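Tryptophan halogenase (Shewanella frigidimarina, PDB 2PYX) probably acts as an FAD-dependent halogenase of the tryptophan halogenase family, related to the flavoprotein monooxygenases. Local coordinates at residues 79-84 with 521-526; 157-160 with 164-167; 378-383 with 387-392; 365-370 with 457-462. All coordinates share one frame; numbering follows the deposited sequence.

Contact 1: 79-84 with 521-526; sequences DFIRQC and YGFPKL
I81 and R82, in the last turn of helix 77-83, meet G522 and F523 of the C-terminal tail in a small helix-against-tail contact at the edge of this flavin-dependent halogenase fold. The tail leaves helix 511-520 at Y521, and the joint has an apolar half and a polar half. In the apolar half, CD1 of I81 reaches the edge of the F523 ring, 3.9 Å from CE2, the two side chains crossing at about a right angle. It is CG1, set beside the backbone N (chi1 -70°), that carries CD1 out to the ring. L515 and V518 of helix 511-520 also touch I81, while F88 touches both I81 and F523, so the pair belongs to a shared apolar patch. K155 makes a cation-pi contact with the same phenylalanine.

In the polar half, R82 runs extended from CG to NE and ends beside the Y521-G522 peptide, whose carbonyl carbon meets the guanidinium edge in plane. The real partner of NH2 is the carbonyl O of V518, near the end of helix 511-520. G522, at phi 91° and psi 156°, sits where a side chain would run into both R82 and the preceding carbonyl. The tail is pinned again by F523 N, which bonds to OD1 of N78. R82 NH2 passes 3.4 Å from G522 N, two donors that merely lie close.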
loop_
_atom_site.group_PDB
_atom_site.type_symbol
_atom_site.label_atom_id
_atom_site.label_comp_id
_atom_site.label_asym_id
_atom_site.label_seq_id
_atom_site.Cartn_x
_atom_site.Cartn_y
_atom_site.Cartn_z
ATOM N N ASP A 79 -4.574 -10.128 -18.480
ATOM C CA ASP A 79 -5.637 -10.818 -17.757
ATOM C C ASP A 79 -5.987 -10.057 -16.466
ATOM O O ASP A 79 -7.137 -9.835 -16.156
ATOM C CB ASP A 79 -5.196 -12.245 -17.379
ATOM C CG ASP A 79 -5.115 -13.192 -18.562
ATOM O OD1 ASP A 79 -5.602 -12.879 -19.667
ATOM O OD2 ASP A 79 -4.573 -14.297 -18.366
ATOM N N PHE A 80 -4.964 -9.677 -15.700
ATOM C CA PHE A 80 -5.173 -8.913 -14.472
ATOM C C PHE A 80 -5.941 -7.612 -14.717
ATOM O O PHE A 80 -6.943 -7.300 -14.054
ATOM C CB PHE A 80 -3.807 -8.630 -13.801
ATOM C CG PHE A 80 -3.887 -7.645 -12.667
ATOM C CD1 PHE A 80 -4.402 -8.020 -11.431
ATOM C CD2 PHE A 80 -3.466 -6.326 -12.831
ATOM C CE1 PHE A 80 -4.516 -7.101 -10.403
ATOM C CE2 PHE A 80 -3.578 -5.419 -11.809
ATOM C CZ PHE A 80 -4.094 -5.793 -10.585
ATOM N N ILE A 81 -5.444 -6.811 -15.655
ATOM C CA ILE A 81 -6.042 -5.510 -15.939
ATOM C C ILE A 81 -7.496 -5.664 -16.385
ATOM O O ILE A 81 -8.387 -4.939 -15.929
ATOM C CB ILE A 81 -5.196 -4.720 -16.991
ATOM C CG1 ILE A 81 -3.880 -4.294 -16.358
ATOM C CG2 ILE A 81 -5.952 -3.499 -17.529
ATOM C CD1 ILE A 81 -2.886 -3.668 -17.334
ATOM N N ARG A 82 -7.725 -6.643 -17.260
ATOM C CA ARG A 82 -9.041 -6.847 -17.820
ATOM C C ARG A 82 -10.005 -7.342 -16.759
ATOM O O ARG A 82 -11.127 -6.867 -16.686
ATOM C CB ARG A 82 -8.953 -7.833 -18.982
ATOM C CG ARG A 82 -8.207 -7.251 -20.244
ATOM C CD ARG A 82 -7.807 -8.330 -21.246
ATOM N NE ARG A 82 -7.053 -7.820 -22.408
ATOM C CZ ARG A 82 -6.322 -8.591 -23.222
ATOM N NH1 ARG A 82 -6.232 -9.900 -23.005
ATOM N NH2 ARG A 82 -5.674 -8.073 -24.258
ATOM N N GLN A 83 -9.572 -8.278 -15.928
ATOM C CA GLN A 83 -10.474 -8.955 -14.985
ATOM C C GLN A 83 -10.691 -8.219 -13.656
ATOM O O GLN A 83 -11.668 -8.472 -12.943
ATOM C CB GLN A 83 -9.995 -10.387 -14.769
ATOM C CG GLN A 83 -10.127 -11.204 -16.053
ATOM C CD GLN A 83 -9.454 -12.562 -15.970
ATOM O OE1 GLN A 83 -9.467 -13.207 -14.924
ATOM N NE2 GLN A 83 -8.855 -12.997 -17.079
ATOM N N CYS A 84 -9.773 -7.315 -13.305
ATOM C CA CYS A 84 -9.813 -6.673 -11.993
ATOM C C CYS A 84 -10.174 -5.192 -12.048
ATOM O O CYS A 84 -9.976 -4.469 -11.057
ATOM C CB CYS A 84 -8.465 -6.875 -11.281
ATOM S SG CYS A 84 -8.084 -8.627 -11.116
ATOM N N TYR A 521 -5.931 -5.442 -27.598
ATOM C CA TYR A 521 -4.750 -6.148 -28.075
ATOM C C TYR A 521 -3.862 -6.702 -26.958
ATOM O O TYR A 521 -3.322 -7.802 -27.080
ATOM C CB TYR A 521 -3.911 -5.212 -28.942
ATOM C CG TYR A 521 -4.603 -4.714 -30.187
ATOM C CD1 TYR A 521 -4.749 -5.539 -31.301
ATOM C CD2 TYR A 521 -5.082 -3.410 -30.263
ATOM C CE1 TYR A 521 -5.370 -5.075 -32.459
ATOM C CE2 TYR A 521 -5.707 -2.942 -31.413
ATOM C CZ TYR A 521 -5.846 -3.780 -32.504
ATOM O OH TYR A 521 -6.459 -3.319 -33.655
ATOM N N GLY A 522 -3.663 -5.929 -25.896
ATOM C CA GLY A 522 -2.807 -6.380 -24.808
ATOM C C GLY A 522 -1.349 -5.958 -24.984
ATOM O O GLY A 522 -0.888 -5.700 -26.109
ATOM N N PHE A 523 -0.611 -5.866 -23.862
ATOM C CA PHE A 523 0.856 -5.751 -23.894
ATOM C C PHE A 523 1.488 -7.070 -24.333
ATOM O O PHE A 523 1.017 -8.131 -23.942
ATOM C CB PHE A 523 1.452 -5.465 -22.508
ATOM C CG PHE A 523 0.958 -4.202 -21.868
ATOM C CD1 PHE A 523 1.278 -2.965 -22.409
ATOM C CD2 PHE A 523 0.207 -4.245 -20.685
ATOM C CE1 PHE A 523 0.813 -1.796 -21.830
ATOM C CE2 PHE A 523 -0.232 -3.072 -20.087
ATOM C CZ PHE A 523 0.073 -1.855 -20.645
ATOM N N PRO A 524 2.630 -7.013 -25.038
ATOM C CA PRO A 524 3.332 -8.270 -25.343
ATOM C C PRO A 524 3.940 -8.931 -24.103
ATOM O O PRO A 524 4.260 -8.256 -23.118
ATOM C CB PRO A 524 4.446 -7.828 -26.281
ATOM C CG PRO A 524 4.707 -6.408 -25.925
ATOM C CD PRO A 524 3.358 -5.835 -25.531
ATOM N N LYS A 525 4.118 -10.251 -24.170
ATOM C CA LYS A 525 4.755 -10.994 -23.083
ATOM C C LYS A 525 6.225 -10.597 -22.927
ATOM O O LYS A 525 6.714 -10.494 -21.805
ATOM C CB LYS A 525 4.623 -12.505 -23.307
ATOM N N LEU A 526 6.908 -10.355 -24.048
ATOM C CA LEU A 526 8.323 -9.978 -24.048
ATOM C C LEU A 526 8.500 -8.549 -24.519
ATOM O O LEU A 526 7.790 -8.099 -25.417
ATOM C CB LEU A 526 9.128 -10.909 -24.971
#

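Contact 2: 157-160 with 164-167; sequences IVTA and FQNN
T159 turns its side chain onto F164 and Q165 across a surface loop that joins helix 144-149 to strand 169-172. The chain doubles back here, and the CA atoms of T159 and F164 come within 6.7 Å. The closer-packed part is the threonine: its OG1 stands beside the backbone N (chi1 -53°), which leaves the CG2 methyl anti to that N and facing the backbone N of F164 at 3.9 Å. On the hydroxyl branch, OG1 lies 3.6 Å from NE2 of Q165, whose chain reaches over in extended form, but the hydroxyl's bond goes to OG of S156. Q165 is backed elsewhere by L504 and L508.

The looser part is F164. Its CB points away from 157-160 and the residue is exposed to solvent, although CA of N167 lies 3.7 Å above one face of the ring, offset toward the rim.

Bonds to neighbours do the rest of the holding: backbone bonds join Q165 and N166 to P154, K155 NZ bonds to A160 O, and the N166 amide reaches S143 and R500. The two segments share no hydrogen bond of their own, which implies that they are held together by van der Waals contact and by the bonds each makes outside the pair.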
loop_
_atom_site.group_PDB
_atom_site.type_symbol
_atom_site.label_atom_id
_atom_site.label_comp_id
_atom_site.label_asym_id
_atom_site.label_seq_id
_atom_site.Cartn_x
_atom_site.Cartn_y
_atom_site.Cartn_z
ATOM N N ILE A 157 1.834 0.852 -25.316
ATOM C CA ILE A 157 1.209 -0.441 -25.679
ATOM C C ILE A 157 2.254 -1.472 -26.156
ATOM O O ILE A 157 2.041 -2.700 -26.053
ATOM C CB ILE A 157 0.042 -0.214 -26.684
ATOM C CG1 ILE A 157 -0.809 -1.474 -26.869
ATOM C CG2 ILE A 157 0.575 0.304 -28.048
ATOM C CD1 ILE A 157 -1.269 -2.129 -25.591
ATOM N N VAL A 158 3.398 -0.978 -26.622
ATOM C CA VAL A 158 4.492 -1.833 -27.097
ATOM C C VAL A 158 5.419 -2.289 -25.979
ATOM O O VAL A 158 6.289 -3.141 -26.181
ATOM C CB VAL A 158 5.332 -1.128 -28.220
ATOM C CG1 VAL A 158 4.428 -0.778 -29.395
ATOM C CG2 VAL A 158 6.036 0.106 -27.693
ATOM N N THR A 159 5.243 -1.735 -24.784
ATOM C CA THR A 159 6.023 -2.144 -23.640
ATOM C C THR A 159 5.575 -3.517 -23.096
ATOM O O THR A 159 4.384 -3.818 -23.029
ATOM C CB THR A 159 5.907 -1.106 -22.518
ATOM O OG1 THR A 159 6.227 0.193 -23.048
ATOM C CG2 THR A 159 6.855 -1.417 -21.383
ATOM N N ALA A 160 6.538 -4.334 -22.701
ATOM C CA ALA A 160 6.278 -5.687 -22.211
ATOM C C ALA A 160 5.466 -5.676 -20.924
ATOM O O ALA A 160 5.517 -4.696 -20.161
ATOM C CB ALA A 160 7.591 -6.407 -21.979
ATOM N N PHE A 164 8.158 -1.021 -17.739
ATOM C CA PHE A 164 7.713 0.340 -17.614
ATOM C C PHE A 164 8.682 1.342 -18.174
ATOM O O PHE A 164 9.875 1.054 -18.285
ATOM C CB PHE A 164 7.392 0.662 -16.131
ATOM C CG PHE A 164 8.541 0.499 -15.185
ATOM C CD1 PHE A 164 9.484 1.509 -15.034
ATOM C CD2 PHE A 164 8.696 -0.659 -14.438
ATOM C CE1 PHE A 164 10.551 1.373 -14.151
ATOM C CE2 PHE A 164 9.774 -0.794 -13.557
ATOM C CZ PHE A 164 10.684 0.223 -13.408
ATOM N N GLN A 165 8.135 2.512 -18.507
ATOM C CA GLN A 165 8.918 3.706 -18.750
ATOM C C GLN A 165 9.104 4.503 -17.469
ATOM O O GLN A 165 10.183 5.005 -17.198
ATOM C CB GLN A 165 8.305 4.487 -19.897
ATOM C CG GLN A 165 8.555 3.722 -21.211
ATOM C CD GLN A 165 7.713 4.202 -22.356
ATOM O OE1 GLN A 165 8.144 5.033 -23.156
ATOM N NE2 GLN A 165 6.507 3.693 -22.449
ATOM N N ASN A 166 8.062 4.561 -16.649
ATOM C CA ASN A 166 8.168 5.086 -15.284
ATOM C C ASN A 166 7.485 4.086 -14.338
ATOM O O ASN A 166 6.493 3.477 -14.715
ATOM C CB ASN A 166 7.498 6.446 -15.131
ATOM C CG ASN A 166 8.383 7.590 -15.559
ATOM O OD1 ASN A 166 9.553 7.648 -15.208
ATOM N ND2 ASN A 166 7.801 8.545 -16.263
ATOM N N ASN A 167 8.021 3.905 -13.139
ATOM C CA ASN A 167 7.521 2.848 -12.234
ATOM C C ASN A 167 6.068 3.086 -11.868
ATOM O O ASN A 167 5.623 4.234 -11.708
ATOM C CB ASN A 167 8.367 2.756 -10.955
ATOM C CG ASN A 167 8.346 1.367 -10.301
ATOM O OD1 ASN A 167 7.695 0.453 -10.793
ATOM N ND2 ASN A 167 9.100 1.206 -9.220
#

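Contact 3: 378-383 with 387-392; sequences QLPPNR and DTISAR
OE1 of Q378 is gripped by two nitrogens of R392, NE at 2.9 Å and NH2 at 3.2 Å, across the helix-loop-helix connection between helix 363-377 and helix 383-413. The arginine presents itself side-on, with the oxygen in the guanidinium plane, while the amide is turned 50° against that plane. NE makes the straighter bond (153°); NH2 comes from above the carbonyl plane. An alanine in place of Q378 would strip both nitrogens of this acceptor, and the end of R392 would probably be set free to turn.

Between this polar end and the next, I389 fills the inside of the bend. Its CD1 lies 3.6 Å from CA of P380 and 3.9 Å from CD of P381, and its CG2 lies 3.6 Å from O of Q378; W343 packs on both I389 and P380. The second helix then starts with N382 as N-cap, its OD1 bonded to V385 N. The next residue, R383, bends at chi2 (65°), bringing its guanidinium back to D387 one turn on: NH1 makes a salt bridge to OD1 at 2.8 Å, met from above the carboxylate plane, while R383 NE pairs with D208. A water closes the ring, accepting from R383 NH2 and donating to D387 OD2 at 2.7 Å.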
loop_
_atom_site.group_PDB
_atom_site.type_symbol
_atom_site.label_atom_id
_atom_site.label_comp_id
_atom_site.label_asym_id
_atom_site.label_seq_id
_atom_site.Cartn_x
_atom_site.Cartn_y
_atom_site.Cartn_z
ATOM N N GLN A 378 11.480 -17.322 3.788
ATOM C CA GLN A 378 12.021 -17.796 5.053
ATOM C C GLN A 378 11.168 -18.921 5.641
ATOM O O GLN A 378 10.949 -18.979 6.836
ATOM C CB GLN A 378 12.092 -16.645 6.047
ATOM C CG GLN A 378 13.027 -15.564 5.580
ATOM C CD GLN A 378 13.518 -14.666 6.693
ATOM O OE1 GLN A 378 14.011 -15.140 7.697
ATOM N NE2 GLN A 378 13.353 -13.379 6.525
ATOM N N LEU A 379 10.712 -19.843 4.803
ATOM C CA LEU A 379 9.896 -20.933 5.285
ATOM C C LEU A 379 10.707 -21.703 6.322
ATOM O O LEU A 379 11.813 -22.153 6.055
ATOM C CB LEU A 379 9.530 -21.840 4.112
ATOM C CG LEU A 379 8.781 -23.125 4.482
ATOM C CD1 LEU A 379 7.369 -22.821 4.822
ATOM C CD2 LEU A 379 8.868 -24.155 3.372
ATOM N N PRO A 380 10.182 -21.813 7.536
ATOM C CA PRO A 380 11.009 -22.502 8.528
ATOM C C PRO A 380 11.228 -23.969 8.202
ATOM O O PRO A 380 10.273 -24.650 7.792
ATOM C CB PRO A 380 10.206 -22.375 9.816
ATOM C CG PRO A 380 9.247 -21.295 9.579
ATOM C CD PRO A 380 8.930 -21.331 8.126
ATOM N N PRO A 381 12.470 -24.463 8.371
ATOM C CA PRO A 381 12.684 -25.888 8.147
ATOM C C PRO A 381 11.838 -26.786 9.005
ATOM O O PRO A 381 11.359 -27.824 8.544
ATOM C CB PRO A 381 14.171 -26.059 8.471
ATOM C CG PRO A 381 14.788 -24.722 8.109
ATOM C CD PRO A 381 13.738 -23.723 8.566
ATOM N N ASN A 382 11.656 -26.407 10.257
ATOM C CA ASN A 382 10.936 -27.232 11.235
ATOM C C ASN A 382 10.534 -26.372 12.442
ATOM O O ASN A 382 10.823 -25.161 12.496
ATOM C CB ASN A 382 11.803 -28.429 11.663
ATOM C CG ASN A 382 13.141 -28.003 12.285
ATOM O OD1 ASN A 382 13.182 -27.077 13.098
ATOM N ND2 ASN A 382 14.236 -28.658 11.878
ATOM N N ARG A 383 9.848 -26.977 13.398
ATOM C CA ARG A 383 9.379 -26.233 14.538
ATOM C C ARG A 383 10.493 -25.874 15.509
ATOM O O ARG A 383 10.432 -24.805 16.139
ATOM C CB ARG A 383 8.246 -26.959 15.287
ATOM C CG ARG A 383 7.649 -26.209 16.455
ATOM C CD ARG A 383 6.966 -24.976 15.967
ATOM N NE ARG A 383 6.384 -24.170 17.020
ATOM C CZ ARG A 383 7.012 -23.214 17.678
ATOM N NH1 ARG A 383 8.281 -22.926 17.458
ATOM N NH2 ARG A 383 6.310 -22.515 18.559
ATOM N N ASP A 387 11.336 -20.330 15.915
ATOM C CA ASP A 387 11.330 -19.094 16.708
ATOM C C ASP A 387 12.478 -18.149 16.342
ATOM O O ASP A 387 12.362 -16.930 16.521
ATOM C CB ASP A 387 11.382 -19.383 18.194
ATOM C CG ASP A 387 10.100 -20.019 18.756
ATOM O OD1 ASP A 387 9.114 -20.305 18.036
ATOM O OD2 ASP A 387 10.113 -20.253 20.001
ATOM N N THR A 388 13.576 -18.669 15.812
ATOM C CA THR A 388 14.669 -17.832 15.341
ATOM C C THR A 388 14.203 -17.030 14.157
ATOM O O THR A 388 14.491 -15.838 14.037
ATOM C CB THR A 388 15.901 -18.672 14.982
ATOM O OG1 THR A 388 16.313 -19.341 16.181
ATOM C CG2 THR A 388 17.056 -17.865 14.445
ATOM N N ILE A 389 13.427 -17.683 13.298
ATOM C CA ILE A 389 12.909 -17.009 12.117
ATOM C C ILE A 389 11.774 -16.058 12.503
ATOM O O ILE A 389 11.753 -14.903 12.057
ATOM C CB ILE A 389 12.459 -18.024 11.057
ATOM C CG1 ILE A 389 13.705 -18.714 10.461
ATOM C CG2 ILE A 389 11.665 -17.336 9.974
ATOM C CD1 ILE A 389 13.367 -19.994 9.666
ATOM N N SER A 390 10.858 -16.477 13.366
ATOM C CA SER A 390 9.763 -15.592 13.718
ATOM C C SER A 390 10.274 -14.366 14.444
ATOM O O SER A 390 9.749 -13.250 14.255
ATOM C CB SER A 390 8.705 -16.285 14.518
ATOM O OG SER A 390 9.158 -16.797 15.737
ATOM N N ALA A 391 11.307 -14.542 15.271
ATOM C CA ALA A 391 11.845 -13.373 15.990
ATOM C C ALA A 391 12.361 -12.324 14.999
ATOM O O ALA A 391 12.129 -11.112 15.184
ATOM C CB ALA A 391 12.934 -13.778 16.932
ATOM N N ARG A 392 13.098 -12.726 13.964
ATOM C CA ARG A 392 13.671 -11.731 13.053
ATOM C C ARG A 392 12.595 -11.151 12.117
ATOM O O ARG A 392 12.633 -9.966 11.761
ATOM C CB ARG A 392 14.896 -12.279 12.313
ATOM C CG ARG A 392 14.609 -13.350 11.283
ATOM C CD ARG A 392 15.949 -14.086 11.000
ATOM N NE ARG A 392 15.881 -15.002 9.888
ATOM C CZ ARG A 392 16.864 -15.808 9.520
ATOM N NH1 ARG A 392 17.958 -15.868 10.250
ATOM N NH2 ARG A 392 16.709 -16.585 8.449
HETATM O O HOH W 1 11.475 -22.608 17.711
HETATM O O HOH W 2 7.621 -21.038 20.771
#

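Contact 4: 365-370 with 457-462; sequences LALIEW and EALFPA
The backbones stay well apart where L459, in the loop before helix 462-471, faces helix 363-377: the closest CA atoms, those of A366 and L459, are 8.1 Å from each other. L459 spans that distance with its side chain. Its CD1 meets CD2 of L367 at 4.1 Å, the two leucines crossing at about a right angle. The other methyl, CD2, lies 4.4 Å from CB of W370 and 4.5 Å from the carbonyl O of A366. One leucine thus lies over the helix surface formed by A366, L367 and W370, at a chi1 of -95°, off the usual staggered position.

The only polar link found between the segments runs through water: a water donates to O of E457 at 2.8 Å and accepts a weak bond from W370 NE1 at 3.0 Å. Helix 383-413 packs alongside, with W401 on L367, Q403 on L459, and H400 edge-to-face with the W370 indole.

Other residues of the same helical segment look elsewhere. E369 is buried, its carboxylate bonded to S65 and T69, and L365 and I368 pack on T17 of helix 16-31, a predicted FAD-binding residue. L459 therefore rests on a helix that starts just after E361, the predicted tryptophan-binding residue, and whose A366 side chain lies about 9 Å from that of E361, consistent with the substrate end of a flavin-dependent tryptophan halogenase.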
loop_
_atom_site.group_PDB
_atom_site.type_symbol
_atom_site.label_atom_id
_atom_site.label_comp_id
_atom_site.label_asym_id
_atom_site.label_seq_id
_atom_site.Cartn_x
_atom_site.Cartn_y
_atom_site.Cartn_z
ATOM N N LEU A 365 -2.078 -3.412 0.999
ATOM C CA LEU A 365 -1.597 -4.510 0.119
ATOM C C LEU A 365 -0.068 -4.662 0.187
ATOM O O LEU A 365 0.461 -5.770 0.096
ATOM C CB LEU A 365 -2.069 -4.317 -1.314
ATOM C CG LEU A 365 -3.532 -4.702 -1.532
ATOM C CD1 LEU A 365 -4.014 -4.198 -2.898
ATOM C CD2 LEU A 365 -3.711 -6.205 -1.424
ATOM N N ALA A 366 0.653 -3.556 0.349
ATOM C CA ALA A 366 2.128 -3.623 0.496
ATOM C C ALA A 366 2.534 -4.507 1.666
ATOM O O ALA A 366 3.503 -5.270 1.571
ATOM C CB ALA A 366 2.669 -2.226 0.709
ATOM N N LEU A 367 1.837 -4.386 2.793
ATOM C CA LEU A 367 2.145 -5.220 3.978
ATOM C C LEU A 367 1.780 -6.691 3.730
ATOM O O LEU A 367 2.499 -7.584 4.178
ATOM C CB LEU A 367 1.431 -4.707 5.210
ATOM C CG LEU A 367 2.016 -3.440 5.831
ATOM C CD1 LEU A 367 1.015 -2.787 6.801
ATOM C CD2 LEU A 367 3.334 -3.832 6.517
ATOM N N ILE A 368 0.659 -6.947 3.060
ATOM C CA ILE A 368 0.316 -8.302 2.684
ATOM C C ILE A 368 1.454 -8.924 1.837
ATOM O O ILE A 368 1.939 -10.051 2.095
ATOM C CB ILE A 368 -1.046 -8.345 1.959
ATOM C CG1 ILE A 368 -2.174 -8.147 2.966
ATOM C CG2 ILE A 368 -1.219 -9.648 1.218
ATOM C CD1 ILE A 368 -3.512 -7.769 2.301
ATOM N N GLU A 369 1.883 -8.199 0.804
ATOM C CA GLU A 369 2.950 -8.690 -0.074
ATOM C C GLU A 369 4.231 -8.911 0.729
ATOM O O GLU A 369 4.911 -9.889 0.512
ATOM C CB GLU A 369 3.229 -7.660 -1.156
ATOM C CG GLU A 369 2.147 -7.383 -2.179
ATOM C CD GLU A 369 2.680 -6.318 -3.127
ATOM O OE1 GLU A 369 3.377 -6.684 -4.072
ATOM O OE2 GLU A 369 2.460 -5.110 -2.884
ATOM N N TRP A 370 4.589 -7.970 1.601
ATOM C CA TRP A 370 5.817 -8.102 2.371
ATOM C C TRP A 370 5.728 -9.349 3.243
ATOM O O TRP A 370 6.644 -10.154 3.287
ATOM C CB TRP A 370 6.113 -6.851 3.252
ATOM C CG TRP A 370 7.233 -7.164 4.154
ATOM C CD1 TRP A 370 8.576 -7.204 3.816
ATOM C CD2 TRP A 370 7.156 -7.615 5.513
ATOM N NE1 TRP A 370 9.314 -7.630 4.884
ATOM C CE2 TRP A 370 8.482 -7.884 5.945
ATOM C CE3 TRP A 370 6.119 -7.789 6.425
ATOM C CZ2 TRP A 370 8.761 -8.378 7.217
ATOM C CZ3 TRP A 370 6.415 -8.242 7.696
ATOM C CH2 TRP A 370 7.728 -8.543 8.078
ATOM N N GLU A 457 15.918 -3.430 3.242
ATOM C CA GLU A 457 14.632 -3.612 2.607
ATOM C C GLU A 457 13.484 -2.857 3.276
ATOM O O GLU A 457 12.410 -3.384 3.498
ATOM C CB GLU A 457 14.291 -5.081 2.502
ATOM C CG GLU A 457 15.237 -5.845 1.616
ATOM C CD GLU A 457 14.957 -7.325 1.779
ATOM O OE1 GLU A 457 15.306 -7.889 2.861
ATOM O OE2 GLU A 457 14.329 -7.882 0.867
ATOM N N ALA A 458 13.714 -1.576 3.527
ATOM C CA ALA A 458 12.658 -0.761 4.073
ATOM C C ALA A 458 11.469 -0.673 3.135
ATOM O O ALA A 458 11.598 -0.711 1.911
ATOM C CB ALA A 458 13.162 0.616 4.358
ATOM N N LEU A 459 10.271 -0.518 3.703
ATOM C CA LEU A 459 9.087 -0.352 2.888
ATOM C C LEU A 459 9.121 0.958 2.118
ATOM O O LEU A 459 8.819 0.976 0.923
ATOM C CB LEU A 459 7.835 -0.350 3.767
ATOM C CG LEU A 459 7.004 -1.597 4.023
ATOM C CD1 LEU A 459 5.660 -1.117 4.559
ATOM C CD2 LEU A 459 6.799 -2.492 2.810
ATOM N N PHE A 460 9.466 2.032 2.799
ATOM C CA PHE A 460 9.650 3.338 2.150
ATOM C C PHE A 460 11.121 3.716 2.148
ATOM O O PHE A 460 11.755 3.815 3.197
ATOM C CB PHE A 460 8.877 4.445 2.898
ATOM C CG PHE A 460 7.407 4.202 3.013
ATOM C CD1 PHE A 460 6.559 4.437 1.944
ATOM C CD2 PHE A 460 6.844 3.773 4.217
ATOM C CE1 PHE A 460 5.199 4.212 2.084
ATOM C CE2 PHE A 460 5.502 3.560 4.335
ATOM C CZ PHE A 460 4.680 3.760 3.275
ATOM N N PRO A 461 11.672 4.040 0.958
ATOM C CA PRO A 461 13.026 4.545 0.934
ATOM C C PRO A 461 13.066 5.985 1.305
ATOM O O PRO A 461 11.977 6.637 1.337
ATOM C CB PRO A 461 13.427 4.397 -0.540
ATOM C CG PRO A 461 12.215 4.515 -1.259
ATOM C CD PRO A 461 11.087 3.992 -0.377
ATOM N N ALA A 462 14.278 6.482 1.540
ATOM C CA ALA A 462 14.524 7.869 1.906
ATOM C C ALA A 462 13.832 8.778 0.902
ATOM O O ALA A 462 13.349 9.812 1.286
ATOM C CB ALA A 462 16.010 8.189 1.977
HETATM O O HOH W 3 11.776 -5.856 4.590
#

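Contacts 1 and 2 are direct neighbours, their centres 12 Å apart: the C-terminal tail of contact 1 lies along 157-160, with F523 CD1 3.3 Å from T159 O and P524 CD 3.4 Å from I157 O. Contacts 3 and 4 are joined through the chain, since helix 363-377 leads into helix 383-413; their centres are 20 Å apart and their nearest atoms about 6 Å. Three contacts lie near K89, the predicted active-site lysine: its side chain is about 9 Å from that of A366, 11 Å from I81 and 12 Å from F164. Contact 3 is remote from the predicted active-site and ligand-binding residues, its centre 37 Å from that of contact 1.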